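Local coordinates for protein uracil-DNA glycosylase (Epstein-Barr virus, PDB 6LYJ) that belongs to the uracil-DNA glycosylase superfamily, as a viral enzyme with an alpha/beta fold built on a four-stranded parallel sheet and surrounding helices, at residues 31-36 against 77-82; 53-58 against 163-168; 119-124 against 229-234; 186-191 against 207-212. One frame throughout, in Å; residues are numbered along the deposited sequence.

Interaction 1. Residues 31-36 against 77-82; sequences PDLWLD and FCDPSD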
loop_
_atom_site.group_PDB
_atom_site.type_symbol
_atom_site.label_atom_id
_atom_site.label_comp_id
_atom_site.label_asym_id
_atom_site.label_seq_id
_atom_site.Cartn_x
_atom_site.Cartn_y
_atom_site.Cartn_z
ATOM N N PRO A 31 8.535 -17.810 -12.062
ATOM C CA PRO A 31 9.492 -18.066 -13.143
ATOM C C PRO A 31 10.597 -18.996 -12.677
ATOM O O PRO A 31 10.904 -19.099 -11.486
ATOM C CB PRO A 31 10.045 -16.674 -13.481
ATOM C CG PRO A 31 9.129 -15.703 -12.794
ATOM C CD PRO A 31 8.587 -16.413 -11.606
ATOM N N ASP A 32 11.202 -19.681 -13.652
ATOM C CA ASP A 32 12.228 -20.671 -13.341
ATOM C C ASP A 32 13.398 -20.048 -12.586
ATOM O O ASP A 32 13.995 -20.693 -11.716
ATOM C CB ASP A 32 12.721 -21.336 -14.628
ATOM C CG ASP A 32 11.649 -22.177 -15.300
ATOM O OD1 ASP A 32 10.869 -22.839 -14.584
ATOM O OD2 ASP A 32 11.590 -22.176 -16.548
ATOM N N LEU A 33 13.758 -18.806 -12.918
ATOM C CA LEU A 33 14.854 -18.155 -12.205
ATOM C C LEU A 33 14.522 -17.983 -10.728
ATOM O O LEU A 33 15.395 -18.131 -9.867
ATOM C CB LEU A 33 15.166 -16.807 -12.849
ATOM C CG LEU A 33 16.008 -16.876 -14.121
ATOM C CD1 LEU A 33 15.999 -15.529 -14.812
ATOM C CD2 LEU A 33 17.433 -17.317 -13.814
ATOM N N TRP A 34 13.255 -17.707 -10.412
ATOM C CA TRP A 34 12.860 -17.583 -9.014
ATOM C C TRP A 34 12.849 -18.934 -8.314
ATOM O O TRP A 34 13.195 -19.023 -7.131
ATOM C CB TRP A 34 11.507 -16.883 -8.894
ATOM C CG TRP A 34 11.672 -15.405 -8.757
ATOM C CD1 TRP A 34 11.771 -14.488 -9.762
ATOM C CD2 TRP A 34 11.801 -14.676 -7.531
ATOM N NE1 TRP A 34 11.935 -13.227 -9.235
ATOM C CE2 TRP A 34 11.957 -13.317 -7.868
ATOM C CE3 TRP A 34 11.791 -15.041 -6.180
ATOM C CZ2 TRP A 34 12.102 -12.321 -6.903
ATOM C CZ3 TRP A 34 11.936 -14.050 -5.223
ATOM C CH2 TRP A 34 12.088 -12.708 -5.589
ATOM N N LEU A 35 12.426 -19.991 -9.008
ATOM C CA LEU A 35 12.513 -21.323 -8.418
ATOM C C LEU A 35 13.961 -21.682 -8.109
ATOM O O LEU A 35 14.263 -22.196 -7.026
ATOM C CB LEU A 35 11.887 -22.356 -9.353
ATOM C CG LEU A 35 10.372 -22.234 -9.541
ATOM C CD1 LEU A 35 9.874 -23.228 -10.583
ATOM C CD2 LEU A 35 9.634 -22.403 -8.221
ATOM N N ASP A 36 14.873 -21.408 -9.047
ATOM C CA ASP A 36 16.296 -21.617 -8.787
ATOM C C ASP A 36 16.778 -20.772 -7.611
ATOM O O ASP A 36 17.571 -21.237 -6.785
ATOM C CB ASP A 36 17.116 -21.301 -10.040
ATOM C CG ASP A 36 16.788 -22.218 -11.204
ATOM O OD1 ASP A 36 16.256 -23.323 -10.960
ATOM O OD2 ASP A 36 17.069 -21.840 -12.362
ATOM N N PHE A 77 10.174 -9.306 -14.001
ATOM C CA PHE A 77 10.773 -8.161 -14.680
ATOM C C PHE A 77 12.295 -8.135 -14.625
ATOM O O PHE A 77 12.908 -7.355 -15.361
ATOM C CB PHE A 77 10.250 -6.842 -14.089
ATOM C CG PHE A 77 8.838 -6.508 -14.475
ATOM C CD1 PHE A 77 7.766 -7.058 -13.795
ATOM C CD2 PHE A 77 8.585 -5.623 -15.516
ATOM C CE1 PHE A 77 6.466 -6.740 -14.149
ATOM C CE2 PHE A 77 7.288 -5.303 -15.878
ATOM C CZ PHE A 77 6.227 -5.862 -15.194
ATOM N N CYS A 78 12.919 -8.974 -13.805
ATOM C CA CYS A 78 14.372 -9.026 -13.760
ATOM C C CYS A 78 14.782 -10.333 -13.109
ATOM O O CYS A 78 13.979 -10.996 -12.445
ATOM C CB CYS A 78 14.968 -7.836 -12.996
ATOM S SG CYS A 78 14.713 -7.887 -11.210
ATOM N N ASP A 79 16.052 -10.682 -13.280
ATOM C CA ASP A 79 16.569 -11.844 -12.588
ATOM C C ASP A 79 16.627 -11.533 -11.096
ATOM O O ASP A 79 16.992 -10.418 -10.712
ATOM C CB ASP A 79 17.969 -12.196 -13.090
ATOM C CG ASP A 79 17.996 -12.513 -14.572
ATOM O OD1 ASP A 79 16.913 -12.590 -15.189
ATOM O OD2 ASP A 79 19.104 -12.687 -15.120
ATOM N N PRO A 80 16.271 -12.486 -10.234
ATOM C CA PRO A 80 16.300 -12.197 -8.793
ATOM C C PRO A 80 17.684 -11.828 -8.289
ATOM O O PRO A 80 17.799 -11.023 -7.357
ATOM C CB PRO A 80 15.781 -13.497 -8.157
ATOM C CG PRO A 80 15.829 -14.530 -9.246
ATOM C CD PRO A 80 15.654 -13.789 -10.530
ATOM N N SER A 81 18.742 -12.378 -8.889
ATOM C CA SER A 81 20.096 -12.026 -8.478
ATOM C C SER A 81 20.421 -10.563 -8.742
ATOM O O SER A 81 21.373 -10.038 -8.153
ATOM C CB SER A 81 21.118 -12.913 -9.196
ATOM O OG SER A 81 21.056 -14.244 -8.719
ATOM N N ASP A 82 19.668 -9.899 -9.619
ATOM C CA ASP A 82 19.898 -8.504 -9.971
ATOM C C ASP A 82 19.040 -7.529 -9.168
ATOM O O ASP A 82 19.065 -6.327 -9.448
ATOM C CB ASP A 82 19.656 -8.298 -11.468
ATOM C CG ASP A 82 20.630 -9.079 -12.326
ATOM O OD1 ASP A 82 21.770 -9.313 -11.874
ATOM O OD2 ASP A 82 20.254 -9.463 -13.453
HETATM O O HOH W 1 12.784 -10.743 -10.031
#
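The indole of Trp34 and the ring of Pro80 meet in a CH-pi contact that packs the start of helix 32-38 against a loop closing in a 3-10 turn, on the flank of this alpha/beta fold. From CB, which does not itself aim at the loop, the Trp34 side chain swings round at chi1 (-91°), and this places CG so that the indole comes nearer to the loop than its root does. Along the pyrrole side, Trp34 CD1 lies 4.0 Å from Pro80 CD, and NE1 is about as near to the same ring. Closest of all is Trp34 CE2, 3.8 Å from Pro80 CB. Pro80 CB sits over the five-membered ring of Trp34, 19° off the normal and 4.0 Å from its centroid, displaced toward the rim. Proline suits the place: its ring offers a compact carbon surface to the aromatic face, and it can begin a 3-10 turn without needing a backbone N-H. Leu33 meets the CD-CG edge of the pyrrolidine, its CB 3.8 Å from Pro80 CD, while its carbonyl O lies near Pro80 CG. Farther out, Leu33 extends a methyl toward the carboxylate of Asp79, nearer the solvent. Val174 and Leu178 of helix 167-181 also pack on Trp34, and Trp74 meets it edge-to-face. No direct hydrogen bond crosses between the segments; a water in the plane of the indole does that work. It accepts from Trp34 NE1 at 2.7 Å and donates to Cys78 O, also at 2.7 Å.

Interaction 2. Residues 53-58 against 163-168; sequences ACVRRL and ADIGWA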
loop_
_atom_site.group_PDB
_atom_site.type_symbol
_atom_site.label_atom_id
_atom_site.label_comp_id
_atom_site.label_asym_id
_atom_site.label_seq_id
_atom_site.Cartn_x
_atom_site.Cartn_y
_atom_site.Cartn_z
ATOM N N ALA A 53 -3.642 -23.420 -4.473
ATOM C CA ALA A 53 -4.880 -24.181 -4.598
ATOM C C ALA A 53 -6.022 -23.501 -3.852
ATOM O O ALA A 53 -7.167 -23.500 -4.321
ATOM C CB ALA A 53 -4.668 -25.608 -4.090
ATOM N N CYS A 54 -5.737 -22.953 -2.669
ATOM C CA CYS A 54 -6.751 -22.214 -1.923
ATOM C C CYS A 54 -7.291 -21.054 -2.749
ATOM O O CYS A 54 -8.510 -20.841 -2.827
ATOM C CB CYS A 54 -6.164 -21.705 -0.606
ATOM S SG CYS A 54 -7.297 -20.698 0.381
ATOM N N VAL A 55 -6.388 -20.280 -3.359
ATOM C CA VAL A 55 -6.835 -19.163 -4.191
ATOM C C VAL A 55 -7.660 -19.675 -5.367
ATOM O O VAL A 55 -8.664 -19.062 -5.754
ATOM C CB VAL A 55 -5.634 -18.322 -4.665
ATOM C CG1 VAL A 55 -6.102 -17.186 -5.570
ATOM C CG2 VAL A 55 -4.861 -17.765 -3.477
ATOM N N ARG A 56 -7.248 -20.802 -5.960
ATOM C CA ARG A 56 -8.018 -21.382 -7.061
ATOM C C ARG A 56 -9.434 -21.749 -6.629
ATOM O O ARG A 56 -10.390 -21.555 -7.387
ATOM C CB ARG A 56 -7.304 -22.606 -7.635
ATOM C CG ARG A 56 -6.108 -22.265 -8.503
ATOM C CD ARG A 56 -5.675 -23.458 -9.333
ATOM N NE ARG A 56 -4.478 -23.166 -10.114
ATOM C CZ ARG A 56 -3.345 -23.851 -10.024
ATOM N NH1 ARG A 56 -3.259 -24.886 -9.198
ATOM N NH2 ARG A 56 -2.304 -23.512 -10.772
ATOM N N ARG A 57 -9.585 -22.294 -5.419
ATOM C CA ARG A 57 -10.924 -22.593 -4.918
ATOM C C ARG A 57 -11.728 -21.318 -4.706
ATOM O O ARG A 57 -12.919 -21.261 -5.039
ATOM C CB ARG A 57 -10.854 -23.386 -3.610
ATOM C CG ARG A 57 -10.337 -24.809 -3.740
ATOM C CD ARG A 57 -10.552 -25.594 -2.447
ATOM N NE ARG A 57 -10.014 -24.914 -1.270
ATOM C CZ ARG A 57 -8.753 -25.007 -0.853
ATOM N NH1 ARG A 57 -7.877 -25.742 -1.523
ATOM N NH2 ARG A 57 -8.365 -24.350 0.234
ATOM N N LEU A 58 -11.094 -20.287 -4.141
ATOM C CA LEU A 58 -11.811 -19.044 -3.871
ATOM C C LEU A 58 -12.218 -18.326 -5.155
ATOM O O LEU A 58 -13.213 -17.594 -5.161
ATOM C CB LEU A 58 -10.956 -18.127 -2.996
ATOM C CG LEU A 58 -10.647 -18.643 -1.588
ATOM C CD1 LEU A 58 -9.534 -17.832 -0.947
ATOM C CD2 LEU A 58 -11.903 -18.603 -0.731
ATOM N N ALA A 163 -5.680 -12.126 3.756
ATOM C CA ALA A 163 -4.537 -11.923 4.640
ATOM C C ALA A 163 -4.121 -13.184 5.393
ATOM O O ALA A 163 -2.987 -13.248 5.877
ATOM C CB ALA A 163 -4.836 -10.804 5.642
ATOM N N ASP A 164 -4.998 -14.184 5.516
ATOM C CA ASP A 164 -4.711 -15.341 6.357
ATOM C C ASP A 164 -4.738 -16.662 5.597
ATOM O O ASP A 164 -4.897 -17.719 6.213
ATOM C CB ASP A 164 -5.690 -15.400 7.533
ATOM C CG ASP A 164 -5.515 -14.242 8.495
ATOM O OD1 ASP A 164 -4.359 -13.939 8.861
ATOM O OD2 ASP A 164 -6.534 -13.630 8.880
ATOM N N ILE A 165 -4.595 -16.641 4.272
ATOM C CA ILE A 165 -4.644 -17.880 3.508
ATOM C C ILE A 165 -3.261 -18.451 3.237
ATOM O O ILE A 165 -3.147 -19.498 2.583
ATOM C CB ILE A 165 -5.421 -17.684 2.194
ATOM C CG1 ILE A 165 -4.654 -16.758 1.255
ATOM C CG2 ILE A 165 -6.811 -17.135 2.490
ATOM C CD1 ILE A 165 -5.284 -16.637 -0.103
ATOM N N GLY A 166 -2.208 -17.800 3.720
ATOM C CA GLY A 166 -0.861 -18.327 3.617
ATOM C C GLY A 166 0.093 -17.501 2.782
ATOM O O GLY A 166 1.262 -17.892 2.656
ATOM N N TRP A 167 -0.336 -16.385 2.184
ATOM C CA TRP A 167 0.597 -15.565 1.415
ATOM C C TRP A 167 1.691 -14.982 2.302
ATOM O O TRP A 167 2.836 -14.829 1.861
ATOM C CB TRP A 167 -0.142 -14.440 0.684
ATOM C CG TRP A 167 -0.904 -14.865 -0.551
ATOM C CD1 TRP A 167 -2.216 -14.600 -0.836
ATOM C CD2 TRP A 167 -0.400 -15.621 -1.661
ATOM N NE1 TRP A 167 -2.555 -15.141 -2.051
ATOM C CE2 TRP A 167 -1.459 -15.774 -2.577
ATOM C CE3 TRP A 167 0.844 -16.187 -1.967
ATOM C CZ2 TRP A 167 -1.314 -16.467 -3.780
ATOM C CZ3 TRP A 167 0.986 -16.876 -3.161
ATOM C CH2 TRP A 167 -0.087 -17.010 -4.051
ATOM N N ALA A 168 1.351 -14.617 3.544
ATOM C CA ALA A 168 2.319 -13.950 4.411
ATOM C C ALA A 168 3.515 -14.848 4.713
ATOM O O ALA A 168 4.658 -14.378 4.743
ATOM C CB ALA A 168 1.645 -13.497 5.709
#
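Val55 and Ile165 cross at about a right angle, and so do Val55 and Trp167; one valine methyl, CG2, touches both. Val55 CG2 lies 3.6 Å from Ile165 CD1 and 3.8 Å from CZ2 of the Trp167 indole, which it approaches obliquely. Ile165 reaches it through its first torsion, with CG1 between the backbone N and the carbonyl carbon (chi1 68°), and from there an extended second torsion carries CD1 to the valine. Its other branch faces elsewhere on the helix, with CG2 4.4 Å from Leu58 CD1, while Cys54 SG rests 4.0 Å from Ile165 CB. A beta-branched isoleucine suits this spot because its two arms touch residues on successive turns of one helix. Gly166 follows at the N-cap, where a positive phi (116°) would push any CB against the preceding carbonyl O. The indole N-H is not spent on this contact: Trp167 NE1 bonds to Thr153 OG1. The whole is apolar packing of helix 42-59 against the approach to helix 167-181, with Leu48 and Val51 from earlier turns of helix 42-59 also lying on Trp167.

Interaction 3. Residues 119-124 against 229-234; sequences YAELHR and KFLGNN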
loop_
_atom_site.group_PDB
_atom_site.type_symbol
_atom_site.label_atom_id
_atom_site.label_comp_id
_atom_site.label_asym_id
_atom_site.label_seq_id
_atom_site.Cartn_x
_atom_site.Cartn_y
_atom_site.Cartn_z
ATOM N N TYR A 119 5.396 9.791 -5.740
ATOM C CA TYR A 119 5.849 10.708 -6.781
ATOM C C TYR A 119 6.257 12.053 -6.193
ATOM O O TYR A 119 7.229 12.666 -6.644
ATOM C CB TYR A 119 4.749 10.914 -7.823
ATOM C CG TYR A 119 4.461 9.727 -8.713
ATOM C CD1 TYR A 119 5.314 8.632 -8.752
ATOM C CD2 TYR A 119 3.341 9.716 -9.535
ATOM C CE1 TYR A 119 5.039 7.547 -9.561
ATOM C CE2 TYR A 119 3.068 8.645 -10.360
ATOM C CZ TYR A 119 3.920 7.566 -10.373
ATOM O OH TYR A 119 3.649 6.506 -11.204
ATOM N N ALA A 120 5.500 12.543 -5.205
ATOM C CA ALA A 120 5.811 13.836 -4.599
ATOM C C ALA A 120 7.163 13.805 -3.898
ATOM O O ALA A 120 7.941 14.763 -3.979
ATOM C CB ALA A 120 4.707 14.240 -3.618
ATOM N N GLU A 121 7.460 12.707 -3.201
ATOM C CA GLU A 121 8.763 12.596 -2.551
ATOM C C GLU A 121 9.886 12.450 -3.573
ATOM O O GLU A 121 10.972 13.020 -3.400
ATOM C CB GLU A 121 8.764 11.424 -1.570
ATOM C CG GLU A 121 10.151 10.991 -1.100
ATOM C CD GLU A 121 10.926 12.082 -0.376
ATOM O OE1 GLU A 121 10.316 13.058 0.116
ATOM O OE2 GLU A 121 12.167 11.955 -0.295
ATOM N N LEU A 122 9.631 11.719 -4.660
ATOM C CA LEU A 122 10.620 11.627 -5.730
ATOM C C LEU A 122 10.905 13.003 -6.324
ATOM O O LEU A 122 12.059 13.345 -6.607
ATOM C CB LEU A 122 10.130 10.664 -6.808
ATOM C CG LEU A 122 10.351 9.172 -6.558
ATOM C CD1 LEU A 122 9.366 8.373 -7.384
ATOM C CD2 LEU A 122 11.773 8.758 -6.881
ATOM N N HIS A 123 9.854 13.798 -6.528
ATOM C CA HIS A 123 10.004 15.121 -7.123
ATOM C C HIS A 123 10.728 16.075 -6.180
ATOM O O HIS A 123 11.536 16.902 -6.622
ATOM C CB HIS A 123 8.629 15.668 -7.502
ATOM C CG HIS A 123 8.673 16.981 -8.215
ATOM N ND1 HIS A 123 7.701 17.945 -8.055
ATOM C CD2 HIS A 123 9.568 17.492 -9.093
ATOM C CE1 HIS A 123 7.998 18.995 -8.801
ATOM N NE2 HIS A 123 9.126 18.744 -9.441
ATOM N N ARG A 124 10.441 15.986 -4.877
ATOM C CA ARG A 124 11.177 16.784 -3.899
ATOM C C ARG A 124 12.657 16.419 -3.888
ATOM O O ARG A 124 13.526 17.300 -3.871
ATOM C CB ARG A 124 10.573 16.600 -2.504
ATOM C CG ARG A 124 11.272 17.409 -1.411
ATOM C CD ARG A 124 11.074 16.787 -0.029
ATOM N NE ARG A 124 11.800 15.529 0.123
ATOM C CZ ARG A 124 13.108 15.437 0.342
ATOM N NH1 ARG A 124 13.848 16.532 0.441
ATOM N NH2 ARG A 124 13.682 14.246 0.465
ATOM N N LYS A 229 8.451 11.326 8.743
ATOM C CA LYS A 229 7.395 11.440 7.743
ATOM C C LYS A 229 7.853 10.892 6.396
ATOM O O LYS A 229 9.039 10.914 6.060
ATOM C CB LYS A 229 6.987 12.905 7.574
ATOM C CG LYS A 229 6.169 13.446 8.719
ATOM C CD LYS A 229 4.737 13.010 8.565
ATOM C CE LYS A 229 3.863 13.569 9.663
ATOM N NZ LYS A 229 2.816 12.574 9.998
ATOM N N PHE A 230 6.893 10.388 5.614
ATOM C CA PHE A 230 7.236 9.897 4.284
ATOM C C PHE A 230 7.818 11.017 3.430
ATOM O O PHE A 230 8.929 10.900 2.902
ATOM C CB PHE A 230 6.027 9.269 3.592
ATOM C CG PHE A 230 6.364 8.659 2.261
ATOM C CD1 PHE A 230 6.811 7.351 2.179
ATOM C CD2 PHE A 230 6.286 9.410 1.097
ATOM C CE1 PHE A 230 7.147 6.792 0.956
ATOM C CE2 PHE A 230 6.616 8.859 -0.126
ATOM C CZ PHE A 230 7.049 7.549 -0.198
ATOM N N LEU A 231 7.064 12.102 3.258
ATOM C CA LEU A 231 7.580 13.245 2.518
ATOM C C LEU A 231 8.788 13.814 3.247
ATOM O O LEU A 231 8.682 14.239 4.402
ATOM C CB LEU A 231 6.496 14.309 2.354
ATOM C CG LEU A 231 6.893 15.518 1.505
ATOM C CD1 LEU A 231 7.055 15.123 0.044
ATOM C CD2 LEU A 231 5.873 16.635 1.651
ATOM N N GLY A 232 9.938 13.813 2.580
ATOM C CA GLY A 232 11.180 14.175 3.224
ATOM C C GLY A 232 12.031 13.008 3.676
ATOM O O GLY A 232 13.115 13.236 4.224
ATOM N N ASN A 233 11.581 11.765 3.479
ATOM C CA ASN A 233 12.362 10.642 3.984
ATOM C C ASN A 233 13.634 10.407 3.177
ATOM O O ASN A 233 14.543 9.730 3.672
ATOM C CB ASN A 233 11.507 9.365 4.045
ATOM C CG ASN A 233 11.086 8.843 2.674
ATOM O OD1 ASN A 233 11.601 9.251 1.635
ATOM N ND2 ASN A 233 10.147 7.911 2.679
ATOM N N ASN A 234 13.718 10.941 1.956
ATOM C CA ASN A 234 14.931 10.905 1.137
ATOM C C ASN A 234 15.322 9.483 0.741
ATOM O O ASN A 234 16.478 9.235 0.385
ATOM C CB ASN A 234 16.097 11.599 1.859
ATOM C CG ASN A 234 17.025 12.335 0.911
ATOM O OD1 ASN A 234 16.588 12.898 -0.091
ATOM N ND2 ASN A 234 18.314 12.336 1.230
HETATM O O HOH W 2 16.945 16.108 1.212
#
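Glu121 reaches from helix 113-125 into the type II turn Phe230 to Asn233, and the tight part of the contact gathers round its carboxylate. Gly232 N bonds to Glu121 OE1 at 2.6 Å and nearly straight (167°), coming from above the carboxylate plane; Asn234 N reaches OE2 at 2.9 Å, also from above. Arg124, one turn on, grips the same group side-on: its NE meets Glu121 OE1 at 2.9 Å and its NH2 meets OE2 at 2.8 Å. Each buried oxygen thus has two donors, which probably keeps the acid ionised. A bend at chi2 (60°) turns CD toward the turn, while Glu121 CB stays 3.6 Å from Phe230 CE2. Gly232 fits the third turn position, where phi is positive (99°), and Gly232 CA lies over one guanidinium face, 3.4 Å from Arg124 NE. The outer side is looser. Arg124 NH2 makes a longer bond of 3.3 Å to Asn234 OD1, a water sits by NH1, and Leu231 CD1 lies 4.4 Å from Ala120 CB. Asn233 OD1 bonds His235 N at the start of helix 235-245, and Phe230 packs on Ile118 and, edge-to-face, on Trp190, so the turn joins two helices and the sheet.

Interaction 4. Residues 186-191 against 207-212; sequences VFMLWG and LVLTSQ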
loop_
_atom_site.group_PDB
_atom_site.type_symbol
_atom_site.label_atom_id
_atom_site.label_comp_id
_atom_site.label_asym_id
_atom_site.label_seq_id
_atom_site.Cartn_x
_atom_site.Cartn_y
_atom_site.Cartn_z
ATOM N N VAL A 186 18.705 -2.681 -1.014
ATOM C CA VAL A 186 17.958 -1.679 -0.255
ATOM C C VAL A 186 16.544 -2.192 -0.019
ATOM O O VAL A 186 15.916 -2.755 -0.926
ATOM C CB VAL A 186 17.933 -0.320 -0.985
ATOM C CG1 VAL A 186 17.164 0.715 -0.166
ATOM C CG2 VAL A 186 19.345 0.166 -1.282
ATOM N N PHE A 187 16.046 -2.011 1.203
ATOM C CA PHE A 187 14.685 -2.380 1.584
ATOM C C PHE A 187 13.972 -1.141 2.109
ATOM O O PHE A 187 14.434 -0.519 3.072
ATOM C CB PHE A 187 14.679 -3.486 2.646
ATOM C CG PHE A 187 15.259 -4.793 2.173
ATOM C CD1 PHE A 187 16.632 -4.966 2.069
ATOM C CD2 PHE A 187 14.429 -5.847 1.830
ATOM C CE1 PHE A 187 17.166 -6.167 1.633
ATOM C CE2 PHE A 187 14.956 -7.051 1.391
ATOM C CZ PHE A 187 16.325 -7.210 1.295
ATOM N N MET A 188 12.858 -0.774 1.473
ATOM C CA MET A 188 12.081 0.404 1.853
ATOM C C MET A 188 10.797 -0.066 2.531
ATOM O O MET A 188 9.916 -0.636 1.878
ATOM C CB MET A 188 11.773 1.280 0.640
ATOM C CG MET A 188 13.000 1.782 -0.124
ATOM S SD MET A 188 12.525 2.835 -1.510
ATOM C CE MET A 188 14.118 3.292 -2.193
ATOM N N LEU A 189 10.692 0.186 3.834
ATOM C CA LEU A 189 9.568 -0.253 4.657
ATOM C C LEU A 189 8.793 0.975 5.127
ATOM O O LEU A 189 9.267 1.715 5.996
ATOM C CB LEU A 189 10.069 -1.082 5.841
ATOM C CG LEU A 189 11.084 -2.174 5.473
ATOM C CD1 LEU A 189 11.547 -2.960 6.693
ATOM C CD2 LEU A 189 10.485 -3.109 4.443
ATOM N N TRP A 190 7.604 1.185 4.561
ATOM C CA TRP A 190 6.788 2.366 4.838
ATOM C C TRP A 190 5.572 1.971 5.669
ATOM O O TRP A 190 4.746 1.172 5.221
ATOM C CB TRP A 190 6.336 3.024 3.535
ATOM C CG TRP A 190 7.460 3.393 2.619
ATOM C CD1 TRP A 190 8.695 3.842 2.979
ATOM C CD2 TRP A 190 7.452 3.338 1.188
ATOM N NE1 TRP A 190 9.458 4.076 1.861
ATOM C CE2 TRP A 190 8.719 3.775 0.748
ATOM C CE3 TRP A 190 6.499 2.962 0.236
ATOM C CZ2 TRP A 190 9.057 3.848 -0.605
ATOM C CZ3 TRP A 190 6.838 3.035 -1.108
ATOM C CH2 TRP A 190 8.106 3.478 -1.513
ATOM N N GLY A 191 5.447 2.553 6.860
ATOM C CA GLY A 191 4.336 2.257 7.740
ATOM C C GLY A 191 4.617 1.090 8.674
ATOM O O GLY A 191 5.641 0.409 8.592
ATOM N N LEU A 207 20.782 -2.026 3.432
ATOM C CA LEU A 207 20.267 -0.747 3.896
ATOM C C LEU A 207 18.764 -0.884 4.098
ATOM O O LEU A 207 18.025 -1.150 3.143
ATOM C CB LEU A 207 20.579 0.361 2.894
ATOM C CG LEU A 207 20.035 1.745 3.239
ATOM C CD1 LEU A 207 20.579 2.190 4.589
ATOM C CD2 LEU A 207 20.384 2.752 2.151
ATOM N N VAL A 208 18.312 -0.710 5.332
ATOM C CA VAL A 208 16.893 -0.794 5.653
ATOM C C VAL A 208 16.401 0.621 5.923
ATOM O O VAL A 208 16.784 1.245 6.919
ATOM C CB VAL A 208 16.638 -1.722 6.846
ATOM C CG1 VAL A 208 15.148 -1.783 7.165
ATOM C CG2 VAL A 208 17.195 -3.109 6.552
ATOM N N LEU A 209 15.569 1.132 5.021
ATOM C CA LEU A 209 15.013 2.473 5.122
ATOM C C LEU A 209 13.573 2.383 5.609
ATOM O O LEU A 209 12.765 1.642 5.037
ATOM C CB LEU A 209 15.074 3.191 3.772
ATOM C CG LEU A 209 16.460 3.312 3.130
ATOM C CD1 LEU A 209 16.357 3.821 1.701
ATOM C CD2 LEU A 209 17.339 4.237 3.962
ATOM N N THR A 210 13.257 3.132 6.661
ATOM C CA THR A 210 11.926 3.120 7.244
ATOM C C THR A 210 11.391 4.539 7.336
ATOM O O THR A 210 12.152 5.503 7.465
ATOM C CB THR A 210 11.916 2.487 8.643
ATOM O OG1 THR A 210 12.679 3.302 9.538
ATOM C CG2 THR A 210 12.510 1.085 8.610
ATOM N N SER A 211 10.070 4.653 7.268
ATOM C CA SER A 211 9.376 5.921 7.470
ATOM C C SER A 211 7.895 5.614 7.643
ATOM O O SER A 211 7.460 4.462 7.537
ATOM C CB SER A 211 9.606 6.889 6.307
ATOM O OG SER A 211 8.820 6.537 5.183
ATOM N N GLN A 212 7.121 6.664 7.902
ATOM C CA GLN A 212 5.675 6.534 7.870
ATOM C C GLN A 212 5.201 6.200 6.459
ATOM O O GLN A 212 5.922 6.369 5.472
ATOM C CB GLN A 212 5.007 7.816 8.357
ATOM C CG GLN A 212 5.055 7.986 9.859
ATOM C CD GLN A 212 4.265 9.185 10.323
ATOM O OE1 GLN A 212 4.132 10.171 9.600
ATOM N NE2 GLN A 212 3.727 9.107 11.532
#
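Val186 and Leu209 meet on one face of the sheet, Leu189 and Val208 on the other. Val186 holds CG1 anti to its backbone N (chi1 -179°), which sets that methyl 3.7 Å from Leu209 CD1; Met188 flanks the same leucine through CG, its extended chain running on to Ala239 of helix 235-245. On the reverse face Val208 CG1 takes the same anti position and lies 3.8 Å from Leu189 CD1. Branched aliphatic residues suit both faces, since each is covered by other parts of the chain. The backbones form a parallel ladder, in which Phe187 N bonds to Leu207 O at 2.9 Å, Leu209 N to Phe187 O at 2.8 Å and Leu189 N to Leu209 O at 2.8 Å. These strands belong to a beta-alpha-beta unit, with helix 191-195 on the connection; 186-190 also pairs with strand 85-89, whereas 207-211 is an outermost strand of the four within the chain. Toward the C-terminal ends the chemistry turns polar. The Ser211 N bond to Leu189 O is weak, but Gly191 N still holds Ser211 O. Ser211 tucks OG between its backbone N and carbonyl carbon (chi1 77°); there OG donates to Gln212 O at 2.9 Å, bonds Asn233 ND2 and lies 3.5 Å from Trp190 CD1. Trp190 directs its own NE1 to His235 ND1, while Gln212 OE1 takes a bond from Lys229 NZ.

Interaction 4 is the buried member, nine of its twelve touching residues being buried; interactions 1 to 3 are partly buried and lie farther from the centre of the chain. The ladder of interaction 4 relies on backbone bonds with aliphatic faces, interaction 3 on a carboxylate held by charge and N-H groups, and interactions 1 and 2 on apolar packing, with one water bridging the first. Interactions 3 and 4, centres about 13 Å apart, touch each other through Lys229 and Gln212. Helix 167-181 ties the first two together: its beginning takes part in interaction 2, and its later turns cover Trp34. Interactions 2 and 3 occupy opposite sides of the chain's centre.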